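Local atomic coordinates of protection of telomeres protein 1 (Schizosaccharomyces pombe, PDB entry 5USB), a protein that binds single-stranded telomeric DNA to protect the 3' overhang of chromosome ends and regulates telomerase and telomere length. Residues T24-K29 and Y76-I81. The protein carries 1 engineered substitution. Residues are numbered along the deposited sequence; the frame is centred on the assembly and turned at random. Where two conformers were deposited one is given.
Sequences TWYSDK and YCRNYI. With nucleotides of chain B.
Tyr26 and Arg78 bring the two backbones closest, 6.2 Å between their CA atoms, where the end of strand 14-26 in this OB-fold domain passes the C-terminal end of helix 72-77 and the loop that follows. Two residues earlier, Thr24 packs CG2 against the carbonyl oxygen of Ile81. Arg78 is the main side chain from residues 76-81: a bend at chi3 (28°) turns its guanidinium so that one face meets CB of Tyr26 and the edge meets Ser27 O. In one of its two deposited conformers, NH2 points at this carbonyl oxygen, but the 2.5 Å between Arg78 NH2 and Ser27 O is unusually short, making the exact geometry doubtful. NE forms a salt bridge with Asp74 in the helix. In the same conformer, a water donates to Asp28 OD1 and accepts from Arg78 NH1. The same strand end binds the nucleic acid. Thymine DT9 of chain B lies between the rings of Trp25 and Tyr26, and guanine DG7 of chain B lies over the opposite face of Trp25, offset toward its rim. Tyr26 reads the thymine edge with its backbone: its N donates to O4 of DT9 (2.9 Å), and N3 of DT9 donates to its O (2.8 Å).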
loop_
_atom_site.group_PDB
_atom_site.type_symbol
_atom_site.label_atom_id
_atom_site.label_comp_id
_atom_site.label_asym_id
_atom_site.label_seq_id
_atom_site.Cartn_x
_atom_site.Cartn_y
_atom_site.Cartn_z
ATOM N N THR A 24 -3.603 -9.060 1.317
ATOM C CA THR A 24 -2.618 -9.568 0.382
ATOM C C THR A 24 -3.280 -10.544 -0.569
ATOM O O THR A 24 -4.249 -11.211 -0.207
ATOM C CB THR A 24 -1.448 -10.277 1.090
ATOM O OG1 THR A 24 -1.895 -11.421 1.799
ATOM C CG2 THR A 24 -0.774 -9.356 2.078
ATOM N N TRP A 25 -2.716 -10.656 -1.773
ATOM C CA TRP A 25 -3.165 -11.641 -2.749
ATOM C C TRP A 25 -1.994 -12.047 -3.621
ATOM O O TRP A 25 -1.422 -11.213 -4.326
ATOM C CB TRP A 25 -4.291 -11.114 -3.626
ATOM C CG TRP A 25 -4.813 -12.187 -4.514
ATOM C CD1 TRP A 25 -4.551 -12.347 -5.833
ATOM C CD2 TRP A 25 -5.680 -13.264 -4.138
ATOM N NE1 TRP A 25 -5.187 -13.484 -6.312
ATOM C CE2 TRP A 25 -5.892 -14.048 -5.287
ATOM C CE3 TRP A 25 -6.292 -13.650 -2.943
ATOM C CZ2 TRP A 25 -6.696 -15.192 -5.270
ATOM C CZ3 TRP A 25 -7.103 -14.765 -2.943
ATOM C CH2 TRP A 25 -7.282 -15.531 -4.105
ATOM N N TYR A 26 -1.608 -13.321 -3.543
ATOM C CA TYR A 26 -0.564 -13.828 -4.411
ATOM C C TYR A 26 -1.185 -14.495 -5.620
ATOM O O TYR A 26 -2.272 -15.096 -5.536
ATOM C CB TYR A 26 0.374 -14.831 -3.691
ATOM C CG TYR A 26 -0.275 -16.057 -3.089
ATOM C CD1 TYR A 26 -0.470 -17.223 -3.837
ATOM C CD2 TYR A 26 -0.639 -16.077 -1.761
ATOM C CE1 TYR A 26 -1.039 -18.343 -3.265
ATOM C CE2 TYR A 26 -1.237 -17.197 -1.189
ATOM C CZ TYR A 26 -1.424 -18.317 -1.951
ATOM O OH TYR A 26 -2.019 -19.437 -1.356
ATOM N N SER A 27 -0.460 -14.430 -6.731
ATOM C CA SER A 27 -0.832 -15.167 -7.930
ATOM C C SER A 27 0.435 -15.658 -8.606
ATOM O O SER A 27 1.554 -15.396 -8.146
ATOM C CB SER A 27 -1.665 -14.300 -8.883
ATOM O OG SER A 27 -0.853 -13.356 -9.548
ATOM N N ASP A 28 0.245 -16.379 -9.711
ATOM C CA ASP A 28 1.385 -16.863 -10.480
ATOM C C ASP A 28 2.086 -15.772 -11.273
ATOM O O ASP A 28 3.171 -16.029 -11.798
ATOM C CB ASP A 28 0.932 -17.965 -11.438
ATOM C CG ASP A 28 0.537 -19.241 -10.714
ATOM O OD1 ASP A 28 1.084 -19.498 -9.618
ATOM O OD2 ASP A 28 -0.316 -19.992 -11.242
ATOM N N LYS A 29 1.505 -14.582 -11.390
ATOM C CA LYS A 29 2.121 -13.486 -12.122
ATOM C C LYS A 29 2.753 -12.433 -11.224
ATOM O O LYS A 29 3.749 -11.803 -11.619
ATOM C CB LYS A 29 1.072 -12.807 -13.012
ATOM C CG LYS A 29 0.392 -13.772 -14.018
ATOM C CD LYS A 29 1.154 -13.886 -15.334
ATOM C CE LYS A 29 2.372 -14.803 -15.244
ATOM N NZ LYS A 29 3.019 -15.016 -16.581
ATOM N N TYR A 76 10.294 -11.761 -3.066
ATOM C CA TYR A 76 10.668 -11.390 -1.710
ATOM C C TYR A 76 9.462 -11.366 -0.790
ATOM O O TYR A 76 9.494 -11.899 0.321
ATOM C CB TYR A 76 11.343 -10.021 -1.707
ATOM C CG TYR A 76 11.750 -9.542 -0.333
ATOM C CD1 TYR A 76 12.475 -10.358 0.516
ATOM C CD2 TYR A 76 11.448 -8.288 0.120
ATOM C CE1 TYR A 76 12.857 -9.917 1.750
ATOM C CE2 TYR A 76 11.833 -7.836 1.340
ATOM C CZ TYR A 76 12.573 -8.659 2.169
ATOM O OH TYR A 76 12.991 -8.255 3.420
ATOM N N CYS A 77 8.370 -10.717 -1.220
ATOM C CA CYS A 77 7.292 -10.404 -0.298
ATOM C C CYS A 77 6.201 -11.458 -0.186
ATOM O O CYS A 77 5.481 -11.451 0.819
ATOM C CB CYS A 77 6.638 -9.109 -0.729
ATOM S SG CYS A 77 7.637 -7.635 -0.422
ATOM N N ARG A 78 6.044 -12.331 -1.179
ATOM C CA ARG A 78 4.800 -13.092 -1.336
ATOM C C ARG A 78 4.543 -14.058 -0.189
ATOM O O ARG A 78 3.376 -14.400 0.084
ATOM C CB ARG A 78 4.816 -13.854 -2.664
ATOM C CG ARG A 78 5.766 -15.083 -2.767
ATOM C CD ARG A 78 5.258 -16.006 -3.894
ATOM N NE ARG A 78 4.565 -15.163 -4.843
ATOM C CZ ARG A 78 3.504 -15.474 -5.574
ATOM N NH1 ARG A 78 2.917 -16.684 -5.567
ATOM N NH2 ARG A 78 3.032 -14.508 -6.321
ATOM N N ASN A 79 5.589 -14.548 0.459
ATOM C CA ASN A 79 5.415 -15.440 1.599
ATOM C C ASN A 79 6.027 -14.833 2.850
ATOM O O ASN A 79 6.503 -15.549 3.741
ATOM C CB ASN A 79 6.018 -16.807 1.302
ATOM C CG ASN A 79 5.345 -17.908 2.070
ATOM O OD1 ASN A 79 4.369 -17.665 2.782
ATOM N ND2 ASN A 79 5.867 -19.128 1.943
ATOM N N TYR A 80 6.028 -13.509 2.914
ATOM C CA TYR A 80 6.681 -12.760 3.972
ATOM C C TYR A 80 5.788 -11.657 4.535
ATOM O O TYR A 80 5.511 -11.660 5.739
ATOM C CB TYR A 80 8.004 -12.204 3.431
ATOM C CG TYR A 80 8.759 -11.349 4.378
ATOM C CD1 TYR A 80 8.971 -11.730 5.704
ATOM C CD2 TYR A 80 9.314 -10.167 3.953
ATOM C CE1 TYR A 80 9.675 -10.925 6.576
ATOM C CE2 TYR A 80 10.017 -9.361 4.832
ATOM C CZ TYR A 80 10.208 -9.758 6.119
ATOM O OH TYR A 80 10.927 -8.961 6.966
ATOM N N ILE A 81 5.355 -10.703 3.700
ATOM C CA ILE A 81 4.464 -9.636 4.147
ATOM C C ILE A 81 3.065 -10.210 4.322
ATOM O O ILE A 81 2.514 -10.838 3.407
ATOM C CB ILE A 81 4.450 -8.470 3.147
ATOM C CG1 ILE A 81 5.820 -7.922 2.911
ATOM C CG2 ILE A 81 3.491 -7.352 3.626
ATOM C CD1 ILE A 81 6.484 -7.347 4.141
ATOM P P DT B 9 -7.096 -19.879 1.341
ATOM O OP1 DT B 9 -8.086 -20.880 1.729
ATOM O OP2 DT B 9 -5.958 -19.604 2.177
ATOM O "O5'" DT B 9 -6.502 -20.306 -0.061
ATOM C "C5'" DT B 9 -7.139 -21.237 -0.917
ATOM C "C4'" DT B 9 -6.466 -21.205 -2.266
ATOM O "O4'" DT B 9 -6.641 -19.909 -2.875
ATOM C "C3'" DT B 9 -4.960 -21.396 -2.214
ATOM O "O3'" DT B 9 -4.607 -22.772 -2.247
ATOM C "C2'" DT B 9 -4.499 -20.709 -3.478
ATOM C "C1'" DT B 9 -5.494 -19.575 -3.635
ATOM N N1 DT B 9 -4.960 -18.303 -3.133
ATOM C C2 DT B 9 -4.220 -17.551 -4.005
ATOM O O2 DT B 9 -4.012 -17.885 -5.150
ATOM N N3 DT B 9 -3.737 -16.382 -3.484
ATOM C C4 DT B 9 -3.889 -15.921 -2.194
ATOM O O4 DT B 9 -3.404 -14.853 -1.869
ATOM C C5 DT B 9 -4.673 -16.763 -1.329
ATOM C C7 DT B 9 -4.921 -16.324 0.078
ATOM C C6 DT B 9 -5.157 -17.903 -1.833
ATOM P P DG B 7 -15.947 -13.355 -2.587
ATOM O OP1 DG B 7 -17.171 -13.892 -3.217
ATOM O OP2 DG B 7 -15.866 -13.227 -1.156
ATOM O "O5'" DG B 7 -14.686 -14.230 -3.010
ATOM C "C5'" DG B 7 -14.655 -14.873 -4.269
ATOM C "C4'" DG B 7 -13.291 -15.467 -4.510
ATOM O "O4'" DG B 7 -12.375 -14.401 -4.828
ATOM C "C3'" DG B 7 -12.682 -16.216 -3.321
ATOM O "O3'" DG B 7 -12.198 -17.466 -3.774
ATOM C "C2'" DG B 7 -11.426 -15.433 -3.003
ATOM C "C1'" DG B 7 -11.125 -14.737 -4.298
ATOM N N9 DG B 7 -10.365 -13.517 -4.102
ATOM C C8 DG B 7 -10.231 -12.809 -2.937
ATOM N N7 DG B 7 -9.431 -11.786 -3.049
ATOM C C5 DG B 7 -9.003 -11.829 -4.365
ATOM C C6 DG B 7 -8.106 -10.988 -5.063
ATOM O O6 DG B 7 -7.520 -9.990 -4.653
ATOM N N1 DG B 7 -7.948 -11.391 -6.385
ATOM C C2 DG B 7 -8.565 -12.475 -6.952
ATOM N N2 DG B 7 -8.282 -12.708 -8.235
ATOM N N3 DG B 7 -9.395 -13.274 -6.307
ATOM C C4 DG B 7 -9.566 -12.897 -5.026
HETATM O O HOH W 1 0.646 -18.371 -6.929
#